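Local atomic coordinates of pyrroline carboxylate reductase (Plasmodium falciparum, PDB entry 2RCY), a protein that binds NADP and probably reduces pyrroline-5-carboxylate to proline, the last step of proline synthesis. Residues M2-L12 and I28-Y37; C118-S129 and C148-M159. All blocks are in the same frame, centred on the assembly; numbering follows the deposited sequence.

Interaction 1 (M2-L12 and I28-Y37); sequences MENIKLGFMGL and IIKKENLFYY. With NAP (NADP nicotinamide-adenine-dinucleotide phosphate), chain G.
Ile-29 is a knob set against the chain as it leads from Met-2 to Leu-7. Its two branches part: CG2 rests 3.3 Å from Ile-5 O, while CD1 reaches on to Leu-7 CD1 at 3.8 Å, the two side chains crossing at about a right angle. CG1 lies anti to the carbonyl carbon (chi1 -49°), which leads this branch past Met-2 O and obliquely across Met-2 CG. Beside this knob Asn-33 reaches back, and its ND2 donates to Glu-3 O at 2.7 Å; the acceptor lies in the amide plane, although the N-H...O angle is a bent 137°.

Beyond Asn-33 the strands 7-10 and 34-37 run parallel, 19° apart, joined by a ladder from Leu-7 N to Gly-11 N. Gly-8 offers no bump beside Phe-35, whose ring edge meets Lys-6 CB instead. At the far end Leu-12 sets CD1 over one face of the Tyr-36 ring, 3.9 Å from its centroid and displaced toward the rim, a CH-pi contact. Gly-11 CA approaches N3A of the bound NADP to 3.5 Å.

The pair opens the Rossmann beta-alpha-beta unit, with helix 14-26 as the crossover. Strand 61-64 flanks 7-10 on its other edge, helix 135-146 packs on Met-2 and Ile-5, and helix 52-58 touches Met-10 and Tyr-37.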
loop_
_atom_site.group_PDB
_atom_site.type_symbol
_atom_site.label_atom_id
_atom_site.label_comp_id
_atom_site.label_asym_id
_atom_site.label_seq_id
_atom_site.Cartn_x
_atom_site.Cartn_y
_atom_site.Cartn_z
HETATM N N MSE A 2 23.494 -27.548 -45.986
HETATM C CA MSE A 2 24.057 -26.991 -44.755
HETATM C C MSE A 2 24.803 -28.077 -43.982
HETATM O O MSE A 2 25.371 -27.825 -42.916
HETATM C CB MSE A 2 22.948 -26.386 -43.890
HETATM C CG MSE A 2 23.435 -25.397 -42.843
HETATM SE SE MSE A 2 22.078 -24.098 -42.348
HETATM C CE MSE A 2 21.669 -23.393 -44.126
ATOM N N GLU A 3 24.807 -29.283 -44.541
ATOM C CA GLU A 3 25.386 -30.461 -43.897
ATOM C C GLU A 3 26.911 -30.395 -43.791
ATOM O O GLU A 3 27.504 -31.061 -42.941
ATOM C CB GLU A 3 24.968 -31.735 -44.641
ATOM C CG GLU A 3 23.456 -31.959 -44.743
ATOM C CD GLU A 3 22.794 -31.161 -45.863
ATOM O OE1 GLU A 3 23.509 -30.561 -46.694
ATOM O OE2 GLU A 3 21.547 -31.137 -45.913
ATOM N N ASN A 4 27.531 -29.586 -44.647
ATOM C CA ASN A 4 28.992 -29.491 -44.719
ATOM C C ASN A 4 29.641 -28.448 -43.814
ATOM O O ASN A 4 30.787 -28.621 -43.395
ATOM C CB ASN A 4 29.444 -29.272 -46.165
ATOM C CG ASN A 4 29.357 -30.532 -46.998
ATOM O OD1 ASN A 4 29.801 -31.602 -46.581
ATOM N ND2 ASN A 4 28.784 -30.409 -48.187
ATOM N N ILE A 5 28.917 -27.367 -43.524
ATOM C CA ILE A 5 29.454 -26.292 -42.684
ATOM C C ILE A 5 29.618 -26.730 -41.231
ATOM O O ILE A 5 28.821 -27.512 -40.709
ATOM C CB ILE A 5 28.619 -24.984 -42.752
ATOM C CG1 ILE A 5 27.169 -25.229 -42.328
ATOM C CG2 ILE A 5 28.700 -24.363 -44.147
ATOM C CD1 ILE A 5 26.619 -24.168 -41.402
ATOM N N LYS A 6 30.666 -26.222 -40.592
ATOM C CA LYS A 6 30.999 -26.605 -39.228
ATOM C C LYS A 6 30.513 -25.549 -38.241
ATOM O O LYS A 6 30.865 -24.371 -38.349
ATOM C CB LYS A 6 32.506 -26.839 -39.093
ATOM C CG LYS A 6 33.066 -27.816 -40.119
ATOM C CD LYS A 6 34.580 -27.733 -40.202
ATOM C CE LYS A 6 35.101 -28.374 -41.480
ATOM N NZ LYS A 6 34.742 -27.580 -42.693
ATOM N N LEU A 7 29.688 -25.984 -37.291
ATOM C CA LEU A 7 29.110 -25.100 -36.288
ATOM C C LEU A 7 29.860 -25.253 -34.968
ATOM O O LEU A 7 30.077 -26.371 -34.496
ATOM C CB LEU A 7 27.624 -25.421 -36.090
ATOM C CG LEU A 7 26.590 -24.287 -36.093
ATOM C CD1 LEU A 7 25.233 -24.812 -35.642
ATOM C CD2 LEU A 7 27.008 -23.112 -35.228
ATOM N N GLY A 8 30.253 -24.126 -34.381
ATOM C CA GLY A 8 30.998 -24.127 -33.126
ATOM C C GLY A 8 30.321 -23.338 -32.024
ATOM O O GLY A 8 29.909 -22.198 -32.231
ATOM N N PHE A 9 30.213 -23.954 -30.850
ATOM C CA PHE A 9 29.577 -23.326 -29.696
ATOM C C PHE A 9 30.590 -23.009 -28.602
ATOM O O PHE A 9 31.120 -23.909 -27.948
ATOM C CB PHE A 9 28.450 -24.211 -29.149
ATOM C CG PHE A 9 27.232 -24.251 -30.026
ATOM C CD1 PHE A 9 27.104 -25.216 -31.019
ATOM C CD2 PHE A 9 26.211 -23.320 -29.859
ATOM C CE1 PHE A 9 25.977 -25.253 -31.835
ATOM C CE2 PHE A 9 25.081 -23.347 -30.670
ATOM C CZ PHE A 9 24.964 -24.316 -31.660
HETATM N N MSE A 10 30.856 -21.720 -28.415
HETATM C CA MSE A 10 31.767 -21.265 -27.371
HETATM C C MSE A 10 31.013 -21.164 -26.047
HETATM O O MSE A 10 30.399 -20.140 -25.743
HETATM C CB MSE A 10 32.419 -19.932 -27.757
HETATM C CG MSE A 10 33.148 -19.975 -29.097
HETATM SE SE MSE A 10 34.311 -18.452 -29.463
HETATM C CE MSE A 10 32.995 -17.023 -29.385
ATOM N N GLY A 11 31.059 -22.249 -25.277
ATOM C CA GLY A 11 30.317 -22.361 -24.024
ATOM C C GLY A 11 29.058 -23.194 -24.183
ATOM O O GLY A 11 28.253 -22.946 -25.083
ATOM N N LEU A 12 28.896 -24.192 -23.318
ATOM C CA LEU A 12 27.687 -25.018 -23.305
ATOM C C LEU A 12 26.983 -24.980 -21.951
ATOM O O LEU A 12 26.893 -25.994 -21.254
ATOM C CB LEU A 12 27.990 -26.468 -23.706
ATOM C CG LEU A 12 28.055 -26.896 -25.176
ATOM C CD1 LEU A 12 27.814 -28.393 -25.257
ATOM C CD2 LEU A 12 27.057 -26.165 -26.063
ATOM N N ILE A 28 20.043 -30.833 -39.603
ATOM C CA ILE A 28 20.298 -30.003 -40.780
ATOM C C ILE A 28 21.801 -29.968 -41.056
ATOM O O ILE A 28 22.236 -29.720 -42.183
ATOM C CB ILE A 28 19.755 -28.561 -40.612
ATOM C CG1 ILE A 28 20.070 -28.015 -39.213
ATOM C CG2 ILE A 28 18.256 -28.524 -40.884
ATOM C CD1 ILE A 28 20.092 -26.504 -39.125
ATOM N N ILE A 29 22.579 -30.214 -40.003
ATOM C CA ILE A 29 24.032 -30.307 -40.085
ATOM C C ILE A 29 24.465 -31.637 -39.467
ATOM O O ILE A 29 23.905 -32.069 -38.458
ATOM C CB ILE A 29 24.730 -29.131 -39.348
ATOM C CG1 ILE A 29 24.124 -27.784 -39.766
ATOM C CG2 ILE A 29 26.234 -29.146 -39.613
ATOM C CD1 ILE A 29 24.421 -26.637 -38.818
ATOM N N LYS A 30 25.455 -32.279 -40.083
ATOM C CA LYS A 30 25.954 -33.581 -39.631
ATOM C C LYS A 30 26.530 -33.529 -38.217
ATOM O O LYS A 30 27.149 -32.537 -37.826
ATOM C CB LYS A 30 26.994 -34.124 -40.613
ATOM C CG LYS A 30 26.415 -34.532 -41.956
ATOM C CD LYS A 30 27.498 -34.698 -43.002
ATOM C CE LYS A 30 26.896 -35.034 -44.357
ATOM N NZ LYS A 30 27.904 -34.971 -45.446
ATOM N N LYS A 31 26.317 -34.608 -37.464
ATOM C CA LYS A 31 26.754 -34.716 -36.070
ATOM C C LYS A 31 28.250 -34.463 -35.890
ATOM O O LYS A 31 28.671 -33.876 -34.892
ATOM C CB LYS A 31 26.383 -36.088 -35.501
ATOM N N GLU A 32 29.044 -34.903 -36.865
ATOM C CA GLU A 32 30.496 -34.722 -36.840
ATOM C C GLU A 32 30.935 -33.303 -37.219
ATOM O O GLU A 32 32.131 -33.006 -37.262
ATOM C CB GLU A 32 31.204 -35.769 -37.718
ATOM C CG GLU A 32 30.631 -35.949 -39.129
ATOM C CD GLU A 32 29.474 -36.942 -39.190
ATOM O OE1 GLU A 32 28.776 -36.971 -40.226
ATOM O OE2 GLU A 32 29.261 -37.691 -38.211
ATOM N N ASN A 33 29.961 -32.435 -37.484
ATOM C CA ASN A 33 30.224 -31.034 -37.813
ATOM C C ASN A 33 29.725 -30.048 -36.748
ATOM O O ASN A 33 29.726 -28.833 -36.964
ATOM C CB ASN A 33 29.653 -30.688 -39.194
ATOM C CG ASN A 33 30.426 -31.339 -40.329
ATOM O OD1 ASN A 33 31.582 -31.736 -40.168
ATOM N ND2 ASN A 33 29.791 -31.441 -41.489
ATOM N N LEU A 34 29.301 -30.582 -35.605
ATOM C CA LEU A 34 28.930 -29.761 -34.455
ATOM C C LEU A 34 30.008 -29.837 -33.378
ATOM O O LEU A 34 30.336 -30.922 -32.889
ATOM C CB LEU A 34 27.567 -30.184 -33.894
ATOM C CG LEU A 34 26.318 -29.436 -34.374
ATOM C CD1 LEU A 34 26.047 -29.655 -35.856
ATOM C CD2 LEU A 34 25.107 -29.851 -33.553
ATOM N N PHE A 35 30.556 -28.677 -33.022
ATOM C CA PHE A 35 31.673 -28.591 -32.079
ATOM C C PHE A 35 31.377 -27.644 -30.919
ATOM O O PHE A 35 30.489 -26.793 -31.014
ATOM C CB PHE A 35 32.953 -28.145 -32.801
ATOM C CG PHE A 35 33.330 -29.015 -33.971
ATOM C CD1 PHE A 35 32.953 -28.663 -35.264
ATOM C CD2 PHE A 35 34.067 -30.180 -33.782
ATOM C CE1 PHE A 35 33.300 -29.461 -36.352
ATOM C CE2 PHE A 35 34.419 -30.986 -34.862
ATOM C CZ PHE A 35 34.036 -30.624 -36.149
ATOM N N TYR A 36 32.125 -27.800 -29.827
ATOM C CA TYR A 36 31.990 -26.937 -28.653
ATOM C C TYR A 36 33.279 -26.858 -27.830
ATOM O O TYR A 36 34.134 -27.744 -27.910
ATOM C CB TYR A 36 30.827 -27.405 -27.764
ATOM C CG TYR A 36 31.200 -28.461 -26.743
ATOM C CD1 TYR A 36 31.274 -29.808 -27.097
ATOM C CD2 TYR A 36 31.475 -28.112 -25.418
ATOM C CE1 TYR A 36 31.618 -30.780 -26.159
ATOM C CE2 TYR A 36 31.819 -29.074 -24.474
ATOM C CZ TYR A 36 31.888 -30.405 -24.850
ATOM O OH TYR A 36 32.226 -31.360 -23.919
ATOM N N TYR A 37 33.405 -25.788 -27.045
ATOM C CA TYR A 37 34.431 -25.697 -26.006
ATOM C C TYR A 37 33.878 -25.114 -24.707
ATOM O O TYR A 37 33.052 -24.201 -24.721
ATOM C CB TYR A 37 35.652 -24.884 -26.463
ATOM C CG TYR A 37 36.594 -24.532 -25.320
ATOM C CD1 TYR A 37 37.483 -25.476 -24.804
ATOM C CD2 TYR A 37 36.571 -23.265 -24.737
ATOM C CE1 TYR A 37 38.333 -25.160 -23.748
ATOM C CE2 TYR A 37 37.418 -22.940 -23.682
ATOM C CZ TYR A 37 38.295 -23.892 -23.194
ATOM O OH TYR A 37 39.134 -23.573 -22.151
HETATM P PA NAP G . 25.636 -20.296 -18.066
HETATM O O1A NAP G . 24.715 -21.467 -17.832
HETATM O O2A NAP G . 26.472 -19.773 -16.922
HETATM O O5B NAP G . 26.581 -20.650 -19.321
HETATM C C5B NAP G . 27.921 -20.179 -19.439
HETATM C C4B NAP G . 28.795 -21.354 -19.857
HETATM O O4B NAP G . 30.003 -20.899 -20.471
HETATM C C3B NAP G . 29.190 -22.209 -18.662
HETATM O O3B NAP G . 28.686 -23.536 -18.841
HETATM C C2B NAP G . 30.708 -22.207 -18.637
HETATM O O2B NAP G . 31.239 -23.512 -18.414
HETATM C C1B NAP G . 31.104 -21.688 -20.014
HETATM N N9A NAP G . 32.345 -20.868 -20.008
HETATM C C8A NAP G . 32.850 -20.164 -18.981
HETATM N N7A NAP G . 33.989 -19.553 -19.378
HETATM C C5A NAP G . 34.194 -19.876 -20.670
HETATM C C6A NAP G . 35.179 -19.551 -21.597
HETATM N N6A NAP G . 36.210 -18.743 -21.251
HETATM N N1A NAP G . 35.099 -20.051 -22.852
HETATM C C2A NAP G . 34.084 -20.854 -23.211
HETATM N N3A NAP G . 33.121 -21.181 -22.335
HETATM C C4A NAP G . 33.153 -20.704 -21.061
HETATM O O3 NAP G . 24.777 -19.070 -18.655
HETATM P PN NAP G . 23.642 -19.290 -19.776
HETATM O O1N NAP G . 22.298 -19.161 -19.105
HETATM O O2N NAP G . 23.968 -20.524 -20.584
HETATM O O5D NAP G . 23.813 -17.998 -20.715
HETATM C C5D NAP G . 24.893 -17.855 -21.633
HETATM C C4D NAP G . 24.565 -16.726 -22.604
HETATM O O4D NAP G . 23.344 -17.006 -23.292
HETATM C C3D NAP G . 24.384 -15.389 -21.896
HETATM O O3D NAP G . 25.189 -14.412 -22.559
HETATM C C2D NAP G . 22.909 -15.054 -22.032
HETATM O O2D NAP G . 22.687 -13.660 -22.265
HETATM C C1D NAP G . 22.466 -15.875 -23.231
HETATM N N1N NAP G . 21.061 -16.296 -23.157
HETATM C C2N NAP G . 20.648 -17.147 -22.201
HETATM C C3N NAP G . 19.316 -17.552 -22.140
HETATM C C7N NAP G . 18.866 -18.508 -21.076
HETATM O O7N NAP G . 19.713 -18.930 -20.140
HETATM N N7N NAP G . 17.684 -18.933 -21.082
HETATM C C4N NAP G . 18.409 -17.065 -23.081
HETATM C C5N NAP G . 18.859 -16.187 -24.060
HETATM C C6N NAP G . 20.203 -15.818 -24.074
HETATM P P2B NAP G . 31.386 -24.139 -16.933
HETATM O O1X NAP G . 32.336 -25.298 -17.132
HETATM O O2X NAP G . 31.941 -23.016 -16.087
HETATM O O3X NAP G . 29.983 -24.560 -16.564
HETATM O O HOH W 1 20.689 -28.753 -44.164
#

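Interaction 2 (C118-S129 and C148-M159); sequences CLVGEGSFIYCS and CGIIHEIKEKDM
Phe-125 and Tyr-127 set their rings against the neighbouring strand of a beta-alpha-beta unit, in which strands 123-129 and 149-153 run parallel, 20° apart, and helix 135-146 makes the crossover. The two aromatic residues and Ile-151 lie on the same side of the sheet. The Phe-125 ring turns its edge to the backbone, with Cys-148 O and Gly-149 CA near its plane and CE1 3.7 Å from Gly-149 CA. Cys-148 SG approaches the same ring obliquely, 3.8 Å from CZ, as a sulfur-aromatic contact.

Ile-151 bridges the rings. Its CG1 is trans to the backbone N (chi1 -172°) and lies 3.6 Å from Phe-125 CB, while CD1 comes within 3.5 Å of Tyr-127 CD2, the latter pair of side chains crossing at about a right angle. Glu-153 then lays its aliphatic part over one face of Tyr-127, CG 4.0 Å from the ring centroid; its carboxylate is only 9° from parallel to the ring, and OE2 forms a salt bridge with Lys-138 of helix 135-146.

On the other side of the sheet, Ile-126 crosses Ile-154 obliquely and slides past Met-159 in the opposite direction, Ile-126 CG1 4.0 Å from Met-159 SE. Here Ile-126 also packs on Leu-197 of the second subunit. Ser-124 OG bonds to Ser-166 and to a water 2.7 Å away; that water donates to Ile-150 O and lies in plane at the edge of the His-152 ring.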
loop_
_atom_site.group_PDB
_atom_site.type_symbol
_atom_site.label_atom_id
_atom_site.label_comp_id
_atom_site.label_asym_id
_atom_site.label_seq_id
_atom_site.Cartn_x
_atom_site.Cartn_y
_atom_site.Cartn_z
ATOM N N CYS A 118 13.927 -24.054 -27.581
ATOM C CA CYS A 118 14.548 -24.554 -28.810
ATOM C C CYS A 118 15.044 -25.993 -28.656
ATOM O O CYS A 118 15.206 -26.709 -29.647
ATOM C CB CYS A 118 15.688 -23.637 -29.254
ATOM S SG CYS A 118 17.114 -23.617 -28.149
ATOM N N LEU A 119 15.274 -26.400 -27.407
ATOM C CA LEU A 119 15.658 -27.769 -27.061
ATOM C C LEU A 119 14.627 -28.790 -27.545
ATOM O O LEU A 119 14.991 -29.874 -28.004
ATOM C CB LEU A 119 15.863 -27.894 -25.544
ATOM C CG LEU A 119 16.312 -29.235 -24.945
ATOM C CD1 LEU A 119 17.751 -29.566 -25.324
ATOM C CD2 LEU A 119 16.150 -29.223 -23.433
ATOM N N VAL A 120 13.347 -28.437 -27.438
ATOM C CA VAL A 120 12.259 -29.287 -27.933
ATOM C C VAL A 120 11.743 -28.811 -29.301
ATOM O O VAL A 120 10.606 -29.097 -29.689
ATOM C CB VAL A 120 11.101 -29.436 -26.895
ATOM C CG1 VAL A 120 11.587 -30.171 -25.655
ATOM C CG2 VAL A 120 10.505 -28.080 -26.520
ATOM N N GLY A 121 12.594 -28.083 -30.021
ATOM C CA GLY A 121 12.294 -27.614 -31.374
ATOM C C GLY A 121 11.205 -26.562 -31.461
ATOM O O GLY A 121 10.562 -26.417 -32.505
ATOM N N GLU A 122 11.007 -25.822 -30.372
ATOM C CA GLU A 122 9.934 -24.833 -30.289
ATOM C C GLU A 122 10.445 -23.471 -29.805
ATOM O O GLU A 122 9.740 -22.735 -29.110
ATOM C CB GLU A 122 8.811 -25.354 -29.384
ATOM C CG GLU A 122 7.410 -24.925 -29.811
ATOM C CD GLU A 122 7.002 -25.489 -31.163
ATOM O OE1 GLU A 122 7.046 -26.726 -31.337
ATOM O OE2 GLU A 122 6.631 -24.692 -32.052
ATOM N N GLY A 123 11.673 -23.142 -30.195
ATOM C CA GLY A 123 12.308 -21.896 -29.784
ATOM C C GLY A 123 11.773 -20.667 -30.489
ATOM O O GLY A 123 11.250 -20.752 -31.600
ATOM N N SER A 124 11.894 -19.522 -29.826
ATOM C CA SER A 124 11.577 -18.239 -30.436
ATOM C C SER A 124 12.860 -17.433 -30.579
ATOM O O SER A 124 13.632 -17.299 -29.626
ATOM C CB SER A 124 10.547 -17.476 -29.605
ATOM O OG SER A 124 10.154 -16.284 -30.259
ATOM N N PHE A 125 13.087 -16.909 -31.778
ATOM C CA PHE A 125 14.319 -16.195 -32.080
ATOM C C PHE A 125 14.047 -14.836 -32.712
ATOM O O PHE A 125 13.111 -14.678 -33.500
ATOM C CB PHE A 125 15.212 -17.013 -33.021
ATOM C CG PHE A 125 15.394 -18.451 -32.614
ATOM C CD1 PHE A 125 14.539 -19.438 -33.099
ATOM C CD2 PHE A 125 16.436 -18.823 -31.773
ATOM C CE1 PHE A 125 14.709 -20.772 -32.732
ATOM C CE2 PHE A 125 16.615 -20.156 -31.402
ATOM C CZ PHE A 125 15.750 -21.132 -31.886
ATOM N N ILE A 126 14.871 -13.861 -32.344
ATOM C CA ILE A 126 14.939 -12.570 -33.032
ATOM C C ILE A 126 16.397 -12.243 -33.328
ATOM O O ILE A 126 17.282 -12.568 -32.532
ATOM C CB ILE A 126 14.279 -11.400 -32.233
ATOM C CG1 ILE A 126 14.836 -11.286 -30.797
ATOM C CG2 ILE A 126 12.751 -11.487 -32.297
ATOM C CD1 ILE A 126 14.182 -12.183 -29.747
ATOM N N TYR A 127 16.651 -11.616 -34.473
ATOM C CA TYR A 127 18.025 -11.275 -34.844
ATOM C C TYR A 127 18.185 -9.986 -35.636
ATOM O O TYR A 127 17.250 -9.508 -36.286
ATOM C CB TYR A 127 18.712 -12.446 -35.571
ATOM C CG TYR A 127 18.483 -12.509 -37.069
ATOM C CD1 TYR A 127 19.434 -12.014 -37.960
ATOM C CD2 TYR A 127 17.322 -13.077 -37.595
ATOM C CE1 TYR A 127 19.233 -12.076 -39.337
ATOM C CE2 TYR A 127 17.112 -13.146 -38.968
ATOM C CZ TYR A 127 18.069 -12.642 -39.833
ATOM O OH TYR A 127 17.863 -12.706 -41.195
ATOM N N CYS A 128 19.389 -9.432 -35.551
ATOM C CA CYS A 128 19.816 -8.303 -36.361
ATOM C C CYS A 128 21.276 -8.545 -36.732
ATOM O O CYS A 128 21.970 -9.326 -36.074
ATOM C CB CYS A 128 19.661 -6.993 -35.587
ATOM S SG CYS A 128 20.581 -6.928 -34.035
ATOM N N SER A 129 21.739 -7.882 -37.786
ATOM C CA SER A 129 23.093 -8.094 -38.284
ATOM C C SER A 129 23.751 -6.793 -38.728
ATOM O O SER A 129 23.067 -5.813 -39.031
ATOM C CB SER A 129 23.077 -9.104 -39.432
ATOM O OG SER A 129 22.246 -8.663 -40.490
ATOM N N CYS A 148 14.670 -25.450 -35.459
ATOM C CA CYS A 148 14.313 -25.710 -34.064
ATOM C C CYS A 148 13.451 -24.595 -33.454
ATOM O O CYS A 148 13.450 -24.394 -32.236
ATOM C CB CYS A 148 15.573 -25.951 -33.223
ATOM S SG CYS A 148 16.729 -24.559 -33.166
ATOM N N GLY A 149 12.715 -23.881 -34.305
ATOM C CA GLY A 149 11.813 -22.830 -33.851
ATOM C C GLY A 149 11.390 -21.851 -34.928
ATOM O O GLY A 149 11.375 -22.185 -36.112
ATOM N N ILE A 150 11.032 -20.638 -34.507
ATOM C CA ILE A 150 10.609 -19.576 -35.422
ATOM C C ILE A 150 11.474 -18.332 -35.217
ATOM O O ILE A 150 11.561 -17.804 -34.108
ATOM C CB ILE A 150 9.100 -19.231 -35.252
ATOM C CG1 ILE A 150 8.228 -20.432 -35.639
ATOM C CG2 ILE A 150 8.718 -17.998 -36.083
ATOM C CD1 ILE A 150 6.771 -20.322 -35.211
ATOM N N ILE A 151 12.110 -17.876 -36.294
ATOM C CA ILE A 151 13.007 -16.721 -36.237
ATOM C C ILE A 151 12.471 -15.510 -37.008
ATOM O O ILE A 151 11.915 -15.647 -38.102
ATOM C CB ILE A 151 14.462 -17.089 -36.683
ATOM C CG1 ILE A 151 15.428 -15.925 -36.424
ATOM C CG2 ILE A 151 14.504 -17.553 -38.144
ATOM C CD1 ILE A 151 16.888 -16.331 -36.295
ATOM N N HIS A 152 12.626 -14.332 -36.407
ATOM C CA HIS A 152 12.278 -13.065 -37.044
ATOM C C HIS A 152 13.517 -12.185 -37.155
ATOM O O HIS A 152 14.376 -12.202 -36.273
ATOM C CB HIS A 152 11.216 -12.324 -36.226
ATOM C CG HIS A 152 9.923 -13.066 -36.091
ATOM N ND1 HIS A 152 8.839 -12.827 -36.909
ATOM C CD2 HIS A 152 9.537 -14.036 -35.229
ATOM C CE1 HIS A 152 7.843 -13.620 -36.558
ATOM N NE2 HIS A 152 8.241 -14.364 -35.543
ATOM N N GLU A 153 13.611 -11.423 -38.241
ATOM C CA GLU A 153 14.621 -10.377 -38.341
ATOM C C GLU A 153 13.998 -9.053 -37.929
ATOM O O GLU A 153 12.989 -8.624 -38.497
ATOM C CB GLU A 153 15.209 -10.277 -39.750
ATOM C CG GLU A 153 16.398 -9.317 -39.832
ATOM C CD GLU A 153 17.028 -9.232 -41.212
ATOM O OE1 GLU A 153 16.364 -9.588 -42.214
ATOM O OE2 GLU A 153 18.195 -8.794 -41.292
ATOM N N ILE A 154 14.598 -8.417 -36.928
ATOM C CA ILE A 154 14.084 -7.161 -36.393
ATOM C C ILE A 154 15.176 -6.093 -36.357
ATOM O O ILE A 154 16.358 -6.400 -36.535
ATOM C CB ILE A 154 13.466 -7.345 -34.976
ATOM C CG1 ILE A 154 14.532 -7.766 -33.958
ATOM C CG2 ILE A 154 12.309 -8.348 -35.012
ATOM C CD1 ILE A 154 14.135 -7.527 -32.518
ATOM N N LYS A 155 14.769 -4.845 -36.133
ATOM C CA LYS A 155 15.704 -3.734 -35.949
ATOM C C LYS A 155 16.560 -3.954 -34.701
ATOM O O LYS A 155 16.131 -4.624 -33.758
ATOM C CB LYS A 155 14.944 -2.412 -35.829
ATOM C CG LYS A 155 14.185 -1.998 -37.079
ATOM C CD LYS A 155 13.300 -0.793 -36.802
ATOM C CE LYS A 155 12.657 -0.270 -38.075
ATOM N NZ LYS A 155 11.817 0.930 -37.815
ATOM N N GLU A 156 17.762 -3.384 -34.696
ATOM C CA GLU A 156 18.669 -3.510 -33.554
ATOM C C GLU A 156 18.107 -2.845 -32.294
ATOM O O GLU A 156 18.289 -3.353 -31.185
ATOM C CB GLU A 156 20.050 -2.939 -33.883
ATOM C CG GLU A 156 21.138 -3.357 -32.900
ATOM C CD GLU A 156 22.451 -2.620 -33.098
ATOM O OE1 GLU A 156 23.326 -2.742 -32.216
ATOM O OE2 GLU A 156 22.615 -1.922 -34.124
ATOM N N LYS A 157 17.418 -1.719 -32.475
ATOM C CA LYS A 157 16.834 -0.975 -31.357
ATOM C C LYS A 157 15.672 -1.717 -30.686
ATOM O O LYS A 157 15.320 -1.418 -29.542
ATOM C CB LYS A 157 16.406 0.433 -31.799
ATOM C CG LYS A 157 15.228 0.482 -32.775
ATOM C CD LYS A 157 14.810 1.919 -33.105
ATOM C CE LYS A 157 14.214 2.655 -31.901
ATOM N NZ LYS A 157 12.966 2.017 -31.384
ATOM N N ASP A 158 15.093 -2.683 -31.399
ATOM C CA ASP A 158 13.984 -3.488 -30.884
ATOM C C ASP A 158 14.444 -4.783 -30.207
ATOM O O ASP A 158 13.621 -5.551 -29.706
ATOM C CB ASP A 158 12.996 -3.818 -32.009
ATOM C CG ASP A 158 12.201 -2.611 -32.471
ATOM O OD1 ASP A 158 12.255 -1.551 -31.812
ATOM O OD2 ASP A 158 11.510 -2.727 -33.505
HETATM N N MSE A 159 15.755 -5.017 -30.192
HETATM C CA MSE A 159 16.322 -6.254 -29.648
HETATM C C MSE A 159 16.168 -6.381 -28.136
HETATM O O MSE A 159 16.048 -7.490 -27.613
HETATM C CB MSE A 159 17.799 -6.380 -30.021
HETATM C CG MSE A 159 18.066 -6.793 -31.463
HETATM SE SE MSE A 159 17.653 -8.667 -31.845
HETATM C CE MSE A 159 18.874 -9.547 -30.611
HETATM O O HOH W 2 9.066 -16.470 -32.757
#

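In the fold
Interactions 1 and 2 belong to the same mixed sheet, their centres about 19 Å apart and their nearest atoms about 7 Å apart. Each joins two parallel strands across a helical crossover, and helix 135-146, the crossover of 118-129 with 148-159, also packs on the start of 2-12. Both are partly buried. Interaction 1 lies farther from the chain centre, about 19 Å against 7 Å, and includes residues of the NADP pocket; no other subunit touches its segments. Interaction 2 includes the outermost strand 149-153 and meets two neighbouring subunits. Both mix aliphatic packing with a CH-pi contact; interaction 1 adds an asparagine-to-backbone bond, interaction 2 a sulfur-aromatic contact and a carboxylate lying nearly parallel to a ring.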